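Side-chain contacts in beta-N-acetylhexosaminidase (Streptomyces plicatus, PDB 1JAK), which probably removes terminal N-acetylhexosamine units from glycans as a family 20 glycoside hydrolase using substrate-assisted catalysis, here caught with an azasugar inhibitor: residues V183-Y188 and A499-Y504; K177-R182 and Y460-R465; I251-H256 and D296-V301. One frame throughout, in Å; residues are numbered along the deposited sequence.

Interaction 1. Residues V183-Y188 and A499-Y504; sequences VARYKY and AGIDFY
R185 and I501 start out alike, each carrying its gamma carbon beside the backbone N and anti to the carbonyl carbon (chi1 -70° for CG of R185, -63° for CG1 of I501). The arginine then runs extended from CG to NE, and the two side chains meet from opposite directions. I501 lays its CD1 methyl over one face of the guanidinium, 4.0 Å from NE of R185. A499 adds a second methyl, its CB coming in obliquely at 4.0 Å from NH2 of R185. No hydrogen bond joins the segments: methyl groups pack against a flat cation, and the buried surface is small, 86 Å². The charge is answered elsewhere, by a salt bridge from R185 NH2 to E135, which also touches A499; this carboxylate probably eases the closeness of R127 as well. Nearer the backbone, R185 CB sits 3.6 Å above the plane of the Y186 ring, over its centre, while Y186 OH bonds to W496 NE1 in helix 493-499. R185 lies in a type I turn from A184 to K187 at the end of the helical region, with Y186 N bonded to V183 O at 3.1 Å and a weak bond from K187 N to A184 O. On the other side, G500 takes a positive phi of 77° and completes a Schellman motif; A499 and I501, on either side of it in sequence, both bring their methyls to R185. The contact thus sets the Schellman-capped end of helix 493-499 against the turn that leads from helix 173-184 to strand 190-194 in the (beta/alpha)8 barrel.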
loop_
_atom_site.group_PDB
_atom_site.type_symbol
_atom_site.label_atom_id
_atom_site.label_comp_id
_atom_site.label_asym_id
_atom_site.label_seq_id
_atom_site.Cartn_x
_atom_site.Cartn_y
_atom_site.Cartn_z
ATOM N N VAL A 183 6.073 3.171 -1.437
ATOM C CA VAL A 183 5.544 2.355 -0.346
ATOM C C VAL A 183 6.478 1.247 0.125
ATOM O O VAL A 183 6.466 0.886 1.302
ATOM C CB VAL A 183 4.163 1.741 -0.708
ATOM C CG1 VAL A 183 3.229 2.835 -1.217
ATOM C CG2 VAL A 183 4.316 0.638 -1.738
ATOM N N ALA A 184 7.293 0.722 -0.785
ATOM C CA ALA A 184 8.229 -0.345 -0.442
ATOM C C ALA A 184 9.181 0.078 0.676
ATOM O O ALA A 184 9.659 -0.755 1.445
ATOM C CB ALA A 184 9.025 -0.755 -1.679
ATOM N N ARG A 185 9.447 1.376 0.768
ATOM C CA ARG A 185 10.348 1.905 1.788
ATOM C C ARG A 185 9.917 1.583 3.208
ATOM O O ARG A 185 10.753 1.468 4.102
ATOM C CB ARG A 185 10.443 3.432 1.687
ATOM C CG ARG A 185 11.180 3.969 0.475
ATOM C CD ARG A 185 10.970 5.478 0.363
ATOM N NE ARG A 185 11.708 6.046 -0.763
ATOM C CZ ARG A 185 12.965 6.477 -0.696
ATOM N NH1 ARG A 185 13.633 6.419 0.450
ATOM N NH2 ARG A 185 13.563 6.948 -1.783
ATOM N N TYR A 186 8.614 1.432 3.412
ATOM C CA TYR A 186 8.094 1.217 4.754
ATOM C C TYR A 186 7.535 -0.162 5.086
ATOM O O TYR A 186 6.735 -0.319 6.008
ATOM C CB TYR A 186 7.076 2.324 5.041
ATOM C CG TYR A 186 7.667 3.678 4.714
ATOM C CD1 TYR A 186 8.733 4.190 5.458
ATOM C CD2 TYR A 186 7.258 4.385 3.584
ATOM C CE1 TYR A 186 9.382 5.364 5.078
ATOM C CE2 TYR A 186 7.904 5.564 3.193
ATOM C CZ TYR A 186 8.968 6.042 3.943
ATOM O OH TYR A 186 9.639 7.179 3.546
ATOM N N LYS A 187 7.969 -1.155 4.321
ATOM C CA LYS A 187 7.588 -2.538 4.546
ATOM C C LYS A 187 6.122 -2.911 4.325
ATOM O O LYS A 187 5.637 -3.886 4.895
ATOM C CB LYS A 187 8.045 -2.969 5.950
ATOM C CG LYS A 187 9.551 -2.766 6.188
ATOM C CD LYS A 187 9.996 -3.339 7.533
ATOM C CE LYS A 187 11.501 -3.165 7.772
ATOM N NZ LYS A 187 11.887 -1.756 8.090
ATOM N N TYR A 188 5.414 -2.131 3.512
ATOM C CA TYR A 188 4.033 -2.471 3.182
ATOM C C TYR A 188 4.189 -3.773 2.402
ATOM O O TYR A 188 5.213 -3.967 1.744
ATOM C CB TYR A 188 3.423 -1.413 2.258
ATOM C CG TYR A 188 2.876 -0.197 2.961
ATOM C CD1 TYR A 188 1.608 -0.222 3.546
ATOM C CD2 TYR A 188 3.613 0.985 3.031
ATOM C CE1 TYR A 188 1.087 0.907 4.181
ATOM C CE2 TYR A 188 3.103 2.118 3.665
ATOM C CZ TYR A 188 1.836 2.071 4.236
ATOM O OH TYR A 188 1.315 3.186 4.852
ATOM N N ALA A 499 15.775 12.802 -2.247
ATOM C CA ALA A 499 15.105 11.892 -3.172
ATOM C C ALA A 499 14.103 12.584 -4.096
ATOM O O ALA A 499 13.584 11.967 -5.029
ATOM C CB ALA A 499 14.399 10.787 -2.388
ATOM N N GLY A 500 13.828 13.857 -3.837
ATOM C CA GLY A 500 12.883 14.583 -4.666
ATOM C C GLY A 500 11.445 14.220 -4.343
ATOM O O GLY A 500 10.565 14.289 -5.202
ATOM N N ILE A 501 11.208 13.822 -3.099
ATOM C CA ILE A 501 9.866 13.457 -2.662
ATOM C C ILE A 501 9.232 14.638 -1.936
ATOM O O ILE A 501 9.650 15.003 -0.838
ATOM C CB ILE A 501 9.901 12.241 -1.708
ATOM C CG1 ILE A 501 10.445 11.018 -2.452
ATOM C CG2 ILE A 501 8.500 11.970 -1.152
ATOM C CD1 ILE A 501 10.605 9.777 -1.589
ATOM N N ASP A 502 8.228 15.246 -2.553
ATOM C CA ASP A 502 7.570 16.372 -1.918
ATOM C C ASP A 502 6.726 15.837 -0.772
ATOM O O ASP A 502 6.204 14.724 -0.841
ATOM C CB ASP A 502 6.699 17.126 -2.925
ATOM C CG ASP A 502 6.206 18.458 -2.385
ATOM O OD1 ASP A 502 6.930 19.082 -1.573
ATOM O OD2 ASP A 502 5.104 18.891 -2.786
ATOM N N PHE A 503 6.618 16.617 0.295
ATOM C CA PHE A 503 5.836 16.210 1.449
ATOM C C PHE A 503 5.350 17.433 2.202
ATOM O O PHE A 503 5.938 18.511 2.102
ATOM C CB PHE A 503 6.662 15.323 2.394
ATOM C CG PHE A 503 7.833 16.027 3.039
ATOM C CD1 PHE A 503 9.012 16.243 2.333
ATOM C CD2 PHE A 503 7.753 16.465 4.360
ATOM C CE1 PHE A 503 10.098 16.885 2.931
ATOM C CE2 PHE A 503 8.835 17.110 4.969
ATOM C CZ PHE A 503 10.009 17.319 4.253
ATOM N N TYR A 504 4.267 17.255 2.948
ATOM C CA TYR A 504 3.688 18.324 3.744
ATOM C C TYR A 504 4.521 18.516 5.008
ATOM O O TYR A 504 4.658 17.596 5.816
ATOM C CB TYR A 504 2.249 17.958 4.112
ATOM C CG TYR A 504 1.626 18.818 5.187
ATOM C CD1 TYR A 504 1.428 20.185 4.990
ATOM C CD2 TYR A 504 1.204 18.257 6.393
ATOM C CE1 TYR A 504 0.820 20.974 5.968
ATOM C CE2 TYR A 504 0.593 19.038 7.378
ATOM C CZ TYR A 504 0.406 20.393 7.157
ATOM O OH TYR A 504 -0.203 21.166 8.123
#

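Interaction 2. Residues K177-R182 and Y460-R465; sequences KRYIDR and YMAFPR
R182 and A462 mark the closest backbone approach, CA to CA 9.2 Å, where the last turn of helix 455-462 lies beside helix 173-184 and F463 is the first residue to leave helical geometry. A462 offers its methyl to Y179: CB lies at the edge of the tyrosine ring, near its plane, 3.7 Å from OH and a little farther from CE1 of Y179. That reach depends on the tyrosine torsion, which sets CG opposite the backbone N (chi1 -161°). One turn on, R182 crosses F463 at about a right angle. Its aliphatic part does the touching, CD coming obliquely to the ring at 3.9 Å from CE1 of F463, and CB of R182 to CZ of F463 at 4.0 Å. The guanidinium and ring planes stand 75° apart; CB and CD, not the charged end, meet the ring. The bend at chi2 of R182 leaves its guanidinium with R178 CG over one face, and NH2 forms a salt bridge to D459, a partner R178 shares. F463 also meets W496 edge-to-face. Cut back to a methyl, as by an alanine here, F463 would probably leave a gap beside CB and CD of R182 and lose its contact with W496. Beyond a cis peptide before P464, R465 NH2 folds back to M461 O, 3.1 Å away with an almost straight N-H...O angle of 177°, on a lone pair and within the guanidinium plane. Helix 173-184 follows strand 159-165, helix 455-462 follows strand 440-447, and these strands are neighbours, so the contact packs the two helices together near where the (beta/alpha)8 barrel closes.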
loop_
_atom_site.group_PDB
_atom_site.type_symbol
_atom_site.label_atom_id
_atom_site.label_comp_id
_atom_site.label_asym_id
_atom_site.label_seq_id
_atom_site.Cartn_x
_atom_site.Cartn_y
_atom_site.Cartn_z
ATOM N N LYS A 177 4.715 2.231 -10.803
ATOM C CA LYS A 177 5.978 1.662 -10.332
ATOM C C LYS A 177 6.624 2.647 -9.365
ATOM O O LYS A 177 7.216 2.251 -8.360
ATOM C CB LYS A 177 6.926 1.393 -11.505
ATOM C CG LYS A 177 6.537 0.194 -12.342
ATOM C CD LYS A 177 7.559 -0.058 -13.441
ATOM C CE LYS A 177 7.221 -1.326 -14.212
ATOM N NZ LYS A 177 8.196 -1.586 -15.313
ATOM N N ARG A 178 6.512 3.933 -9.679
ATOM C CA ARG A 178 7.063 4.971 -8.821
ATOM C C ARG A 178 6.379 4.934 -7.454
ATOM O O ARG A 178 7.045 5.003 -6.421
ATOM C CB ARG A 178 6.882 6.349 -9.470
ATOM C CG ARG A 178 7.133 7.525 -8.531
ATOM C CD ARG A 178 7.184 8.843 -9.293
ATOM N NE ARG A 178 6.923 9.997 -8.435
ATOM C CZ ARG A 178 7.165 11.258 -8.782
ATOM N NH1 ARG A 178 7.685 11.534 -9.975
ATOM N NH2 ARG A 178 6.877 12.248 -7.945
ATOM N N TYR A 179 5.053 4.810 -7.442
ATOM C CA TYR A 179 4.342 4.770 -6.166
ATOM C C TYR A 179 4.696 3.489 -5.410
ATOM O O TYR A 179 4.796 3.487 -4.183
ATOM C CB TYR A 179 2.828 4.861 -6.377
ATOM C CG TYR A 179 2.101 5.275 -5.118
ATOM C CD1 TYR A 179 2.270 6.554 -4.587
ATOM C CD2 TYR A 179 1.297 4.374 -4.422
ATOM C CE1 TYR A 179 1.659 6.927 -3.388
ATOM C CE2 TYR A 179 0.680 4.737 -3.219
ATOM C CZ TYR A 179 0.870 6.015 -2.712
ATOM O OH TYR A 179 0.284 6.381 -1.521
ATOM N N ILE A 180 4.880 2.399 -6.148
ATOM C CA ILE A 180 5.259 1.129 -5.538
ATOM C C ILE A 180 6.577 1.327 -4.792
ATOM O O ILE A 180 6.735 0.873 -3.658
ATOM C CB ILE A 180 5.419 0.026 -6.617
ATOM C CG1 ILE A 180 4.035 -0.498 -7.010
ATOM C CG2 ILE A 180 6.323 -1.102 -6.109
ATOM C CD1 ILE A 180 4.031 -1.396 -8.231
ATOM N N ASP A 181 7.523 2.020 -5.418
ATOM C CA ASP A 181 8.801 2.244 -4.760
ATOM C C ASP A 181 8.650 3.124 -3.522
ATOM O O ASP A 181 9.375 2.948 -2.543
ATOM C CB ASP A 181 9.813 2.830 -5.747
ATOM C CG ASP A 181 10.183 1.839 -6.841
ATOM O OD1 ASP A 181 10.195 0.624 -6.552
ATOM O OD2 ASP A 181 10.472 2.266 -7.974
ATOM N N ARG A 182 7.701 4.058 -3.550
ATOM C CA ARG A 182 7.472 4.918 -2.396
ATOM C C ARG A 182 7.021 4.076 -1.203
ATOM O O ARG A 182 7.524 4.241 -0.089
ATOM C CB ARG A 182 6.376 5.955 -2.681
ATOM C CG ARG A 182 6.686 6.961 -3.784
ATOM C CD ARG A 182 7.855 7.873 -3.424
ATOM N NE ARG A 182 7.883 9.062 -4.274
ATOM C CZ ARG A 182 8.890 9.401 -5.075
ATOM N NH1 ARG A 182 9.976 8.641 -5.152
ATOM N NH2 ARG A 182 8.814 10.513 -5.795
ATOM N N TYR A 460 2.813 14.614 -2.215
ATOM C CA TYR A 460 2.444 15.626 -1.232
ATOM C C TYR A 460 1.339 15.178 -0.277
ATOM O O TYR A 460 1.344 15.548 0.901
ATOM C CB TYR A 460 2.024 16.916 -1.939
ATOM C CG TYR A 460 1.629 18.020 -0.986
ATOM C CD1 TYR A 460 2.592 18.773 -0.315
ATOM C CD2 TYR A 460 0.287 18.288 -0.733
ATOM C CE1 TYR A 460 2.220 19.772 0.594
ATOM C CE2 TYR A 460 -0.095 19.275 0.166
ATOM C CZ TYR A 460 0.872 20.012 0.824
ATOM O OH TYR A 460 0.477 20.985 1.713
ATOM N N MET A 461 0.401 14.377 -0.777
ATOM C CA MET A 461 -0.697 13.896 0.055
ATOM C C MET A 461 -0.343 12.590 0.765
ATOM O O MET A 461 -0.858 12.305 1.845
ATOM C CB MET A 461 -1.966 13.717 -0.787
ATOM C CG MET A 461 -2.533 15.028 -1.341
ATOM S SD MET A 461 -2.774 16.309 -0.080
ATOM C CE MET A 461 -4.183 15.651 0.835
ATOM N N ALA A 462 0.547 11.801 0.170
ATOM C CA ALA A 462 0.944 10.534 0.779
ATOM C C ALA A 462 1.949 10.749 1.912
ATOM O O ALA A 462 1.896 10.063 2.931
ATOM C CB ALA A 462 1.535 9.607 -0.276
ATOM N N PHE A 463 2.863 11.699 1.729
ATOM C CA PHE A 463 3.875 11.996 2.743
ATOM C C PHE A 463 3.516 13.273 3.493
ATOM O O PHE A 463 3.115 14.264 2.882
ATOM C CB PHE A 463 5.253 12.147 2.091
ATOM C CG PHE A 463 5.791 10.869 1.503
ATOM C CD1 PHE A 463 5.387 10.438 0.242
ATOM C CD2 PHE A 463 6.694 10.091 2.218
ATOM C CE1 PHE A 463 5.879 9.249 -0.299
ATOM C CE2 PHE A 463 7.192 8.900 1.688
ATOM C CZ PHE A 463 6.782 8.479 0.426
ATOM N N PRO A 464 3.781 13.319 4.809
ATOM C CA PRO A 464 4.399 12.317 5.685
ATOM C C PRO A 464 3.540 11.292 6.433
ATOM O O PRO A 464 4.042 10.640 7.347
ATOM C CB PRO A 464 5.164 13.190 6.664
ATOM C CG PRO A 464 4.144 14.268 6.933
ATOM C CD PRO A 464 3.574 14.583 5.543
ATOM N N ARG A 465 2.273 11.128 6.070
ATOM C CA ARG A 465 1.429 10.169 6.782
ATOM C C ARG A 465 1.638 8.701 6.397
ATOM O O ARG A 465 1.369 7.802 7.199
ATOM C CB ARG A 465 -0.046 10.551 6.613
ATOM C CG ARG A 465 -0.405 11.875 7.289
ATOM C CD ARG A 465 -1.832 12.327 6.969
ATOM N NE ARG A 465 -2.011 12.583 5.541
ATOM C CZ ARG A 465 -3.073 13.181 5.012
ATOM N NH1 ARG A 465 -4.067 13.595 5.789
ATOM N NH2 ARG A 465 -3.144 13.366 3.700
#

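Interaction 3. Residues I251-H256 and D296-V301; sequences IDMPGH and DFVDDV
This is a buried, wholly apolar contact between I251 and M253 in the loop that leaves strand 246-250 and V298 and V301 on helix 292-307, the helix lying along the chain between the third and fourth strands of the barrel. Two pairs carry it. I251 meets V301, the latter's CG1 methyl resting against both branches of the isoleucine, 4.1 Å from CG2 of I251 and just as near its CG1. V301 holds CG1 anti to its own backbone N (chi1 172°), and CG2, the other branch, sits 3.8 Å above the plane of the F297 ring, toward its rim. M253 and V298 reach toward each other tip to tip: SD of M253 stands 3.8 Å from CG1 of V298, and CE of M253 touches the same methyl at 4.1 Å. The methionine takes the less usual chi1 near 54°, CG between backbone N and carbonyl carbon, and the turn at chi3 (80°) swings CE toward CG2 of I251 while it keeps touch with the V298 methyl. V298 and V301, three residues apart, put one flank of the helix against the loop. The same loop is held on other sides: I251 and M253 make backbone hydrogen bonds to H315 and I316, M253 also packs on F332, and D252 between them bonds through OD1 to G318 N. A cis peptide precedes P254, and farther on H256 touches the inhibitor and is hydrogen-bonded to E320 and D197. With only methyl, methylene and thioether groups meeting, and no directional bond across the contact, the helix is held here by close fit and the exclusion of water, leaving the polar groups of the loop to partners elsewhere.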
loop_
_atom_site.group_PDB
_atom_site.type_symbol
_atom_site.label_atom_id
_atom_site.label_comp_id
_atom_site.label_asym_id
_atom_site.label_seq_id
_atom_site.Cartn_x
_atom_site.Cartn_y
_atom_site.Cartn_z
ATOM N N ILE A 251 -12.517 -4.290 -8.370
ATOM C CA ILE A 251 -13.493 -3.930 -9.390
ATOM C C ILE A 251 -14.703 -3.664 -8.499
ATOM O O ILE A 251 -15.324 -4.592 -7.976
ATOM C CB ILE A 251 -13.801 -5.083 -10.362
ATOM C CG1 ILE A 251 -12.571 -5.374 -11.228
ATOM C CG2 ILE A 251 -14.993 -4.704 -11.246
ATOM C CD1 ILE A 251 -12.128 -4.205 -12.086
ATOM N N ASP A 252 -15.009 -2.387 -8.302
ATOM C CA ASP A 252 -16.105 -1.985 -7.423
ATOM C C ASP A 252 -17.493 -2.323 -7.965
ATOM O O ASP A 252 -17.799 -2.053 -9.126
ATOM C CB ASP A 252 -16.010 -0.478 -7.159
ATOM C CG ASP A 252 -16.547 -0.086 -5.796
ATOM O OD1 ASP A 252 -17.396 -0.821 -5.249
ATOM O OD2 ASP A 252 -16.126 0.975 -5.277
ATOM N N MET A 253 -18.332 -2.904 -7.108
ATOM C CA MET A 253 -19.697 -3.271 -7.481
ATOM C C MET A 253 -20.556 -3.399 -6.224
ATOM O O MET A 253 -20.046 -3.713 -5.150
ATOM C CB MET A 253 -19.691 -4.595 -8.254
ATOM C CG MET A 253 -18.999 -5.732 -7.526
ATOM S SD MET A 253 -18.919 -7.245 -8.516
ATOM C CE MET A 253 -17.509 -6.872 -9.584
ATOM N N PRO A 254 -21.875 -3.151 -6.334
ATOM C CA PRO A 254 -22.630 -2.761 -7.528
ATOM C C PRO A 254 -22.606 -1.253 -7.761
ATOM O O PRO A 254 -23.079 -0.770 -8.788
ATOM C CB PRO A 254 -24.030 -3.279 -7.222
ATOM C CG PRO A 254 -24.146 -3.006 -5.759
ATOM C CD PRO A 254 -22.790 -3.438 -5.212
ATOM N N GLY A 255 -22.066 -0.515 -6.795
ATOM C CA GLY A 255 -21.977 0.929 -6.932
ATOM C C GLY A 255 -20.655 1.316 -7.573
ATOM O O GLY A 255 -19.821 0.445 -7.826
ATOM N N HIS A 256 -20.458 2.608 -7.837
ATOM C CA HIS A 256 -19.218 3.089 -8.455
ATOM C C HIS A 256 -18.931 2.356 -9.753
ATOM O O HIS A 256 -17.783 2.012 -10.055
ATOM C CB HIS A 256 -18.056 2.901 -7.478
ATOM C CG HIS A 256 -18.043 3.906 -6.373
ATOM N ND1 HIS A 256 -17.610 5.202 -6.556
ATOM C CD2 HIS A 256 -18.454 3.824 -5.085
ATOM C CE1 HIS A 256 -17.756 5.876 -5.429
ATOM N NE2 HIS A 256 -18.266 5.063 -4.521
ATOM N N ASP A 296 -23.794 -12.077 -15.717
ATOM C CA ASP A 296 -22.942 -12.639 -16.759
ATOM C C ASP A 296 -21.733 -11.711 -16.846
ATOM O O ASP A 296 -20.589 -12.156 -16.946
ATOM C CB ASP A 296 -23.660 -12.666 -18.110
ATOM C CG ASP A 296 -24.780 -13.686 -18.157
ATOM O OD1 ASP A 296 -24.621 -14.773 -17.562
ATOM O OD2 ASP A 296 -25.811 -13.407 -18.803
ATOM N N PHE A 297 -22.015 -10.412 -16.798
ATOM C CA PHE A 297 -20.994 -9.370 -16.850
ATOM C C PHE A 297 -20.012 -9.520 -15.686
ATOM O O PHE A 297 -18.795 -9.552 -15.882
ATOM C CB PHE A 297 -21.669 -7.996 -16.786
ATOM C CG PHE A 297 -20.713 -6.856 -16.582
ATOM C CD1 PHE A 297 -19.914 -6.406 -17.624
ATOM C CD2 PHE A 297 -20.606 -6.239 -15.339
ATOM C CE1 PHE A 297 -19.016 -5.355 -17.433
ATOM C CE2 PHE A 297 -19.711 -5.189 -15.137
ATOM C CZ PHE A 297 -18.916 -4.750 -16.187
ATOM N N VAL A 298 -20.545 -9.617 -14.472
ATOM C CA VAL A 298 -19.705 -9.754 -13.289
ATOM C C VAL A 298 -18.851 -11.016 -13.343
ATOM O O VAL A 298 -17.666 -10.983 -13.009
ATOM C CB VAL A 298 -20.551 -9.770 -12.000
ATOM C CG1 VAL A 298 -19.676 -10.120 -10.802
ATOM C CG2 VAL A 298 -21.195 -8.401 -11.793
ATOM N N ASP A 299 -19.443 -12.126 -13.771
ATOM C CA ASP A 299 -18.695 -13.372 -13.856
ATOM C C ASP A 299 -17.557 -13.248 -14.868
ATOM O O ASP A 299 -16.431 -13.670 -14.590
ATOM C CB ASP A 299 -19.624 -14.530 -14.231
ATOM C CG ASP A 299 -18.935 -15.880 -14.141
ATOM O OD1 ASP A 299 -18.136 -16.196 -15.041
ATOM O OD2 ASP A 299 -19.182 -16.617 -13.163
ATOM N N ASP A 300 -17.841 -12.658 -16.028
ATOM C CA ASP A 300 -16.814 -12.485 -17.056
ATOM C C ASP A 300 -15.650 -11.637 -16.547
ATOM O O ASP A 300 -14.483 -11.993 -16.727
ATOM C CB ASP A 300 -17.385 -11.817 -18.316
ATOM C CG ASP A 300 -18.263 -12.747 -19.138
ATOM O OD1 ASP A 300 -18.126 -13.984 -19.013
ATOM O OD2 ASP A 300 -19.078 -12.234 -19.930
ATOM N N VAL A 301 -15.971 -10.512 -15.914
ATOM C CA VAL A 301 -14.939 -9.617 -15.400
ATOM C C VAL A 301 -14.106 -10.236 -14.279
ATOM O O VAL A 301 -12.875 -10.189 -14.320
ATOM C CB VAL A 301 -15.553 -8.291 -14.903
ATOM C CG1 VAL A 301 -14.494 -7.455 -14.191
ATOM C CG2 VAL A 301 -16.116 -7.516 -16.084
#

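How the interactions relate
Interactions 1 and 2 are neighbours, their centres 5 Å apart, and both use helix 173-184; along the chain their segments alternate. They share direct contacts: Y504 N lies 3.2 Å from F463 O, a probable hydrogen bond, and I501 CG1 packs 3.5 Å from R182 CZ, so the C-terminal stretch 499-504 lies against both partners of interaction 2. Interaction 3 stands apart, nested in sequence inside the loops closed by the other two, with nearest atoms about 19 Å from interaction 1 and about 17 Å from interaction 2. It alone contains a pocket residue, H256, although the Y179 and M253 side chains are each about 13 Å from the bound inhibitor.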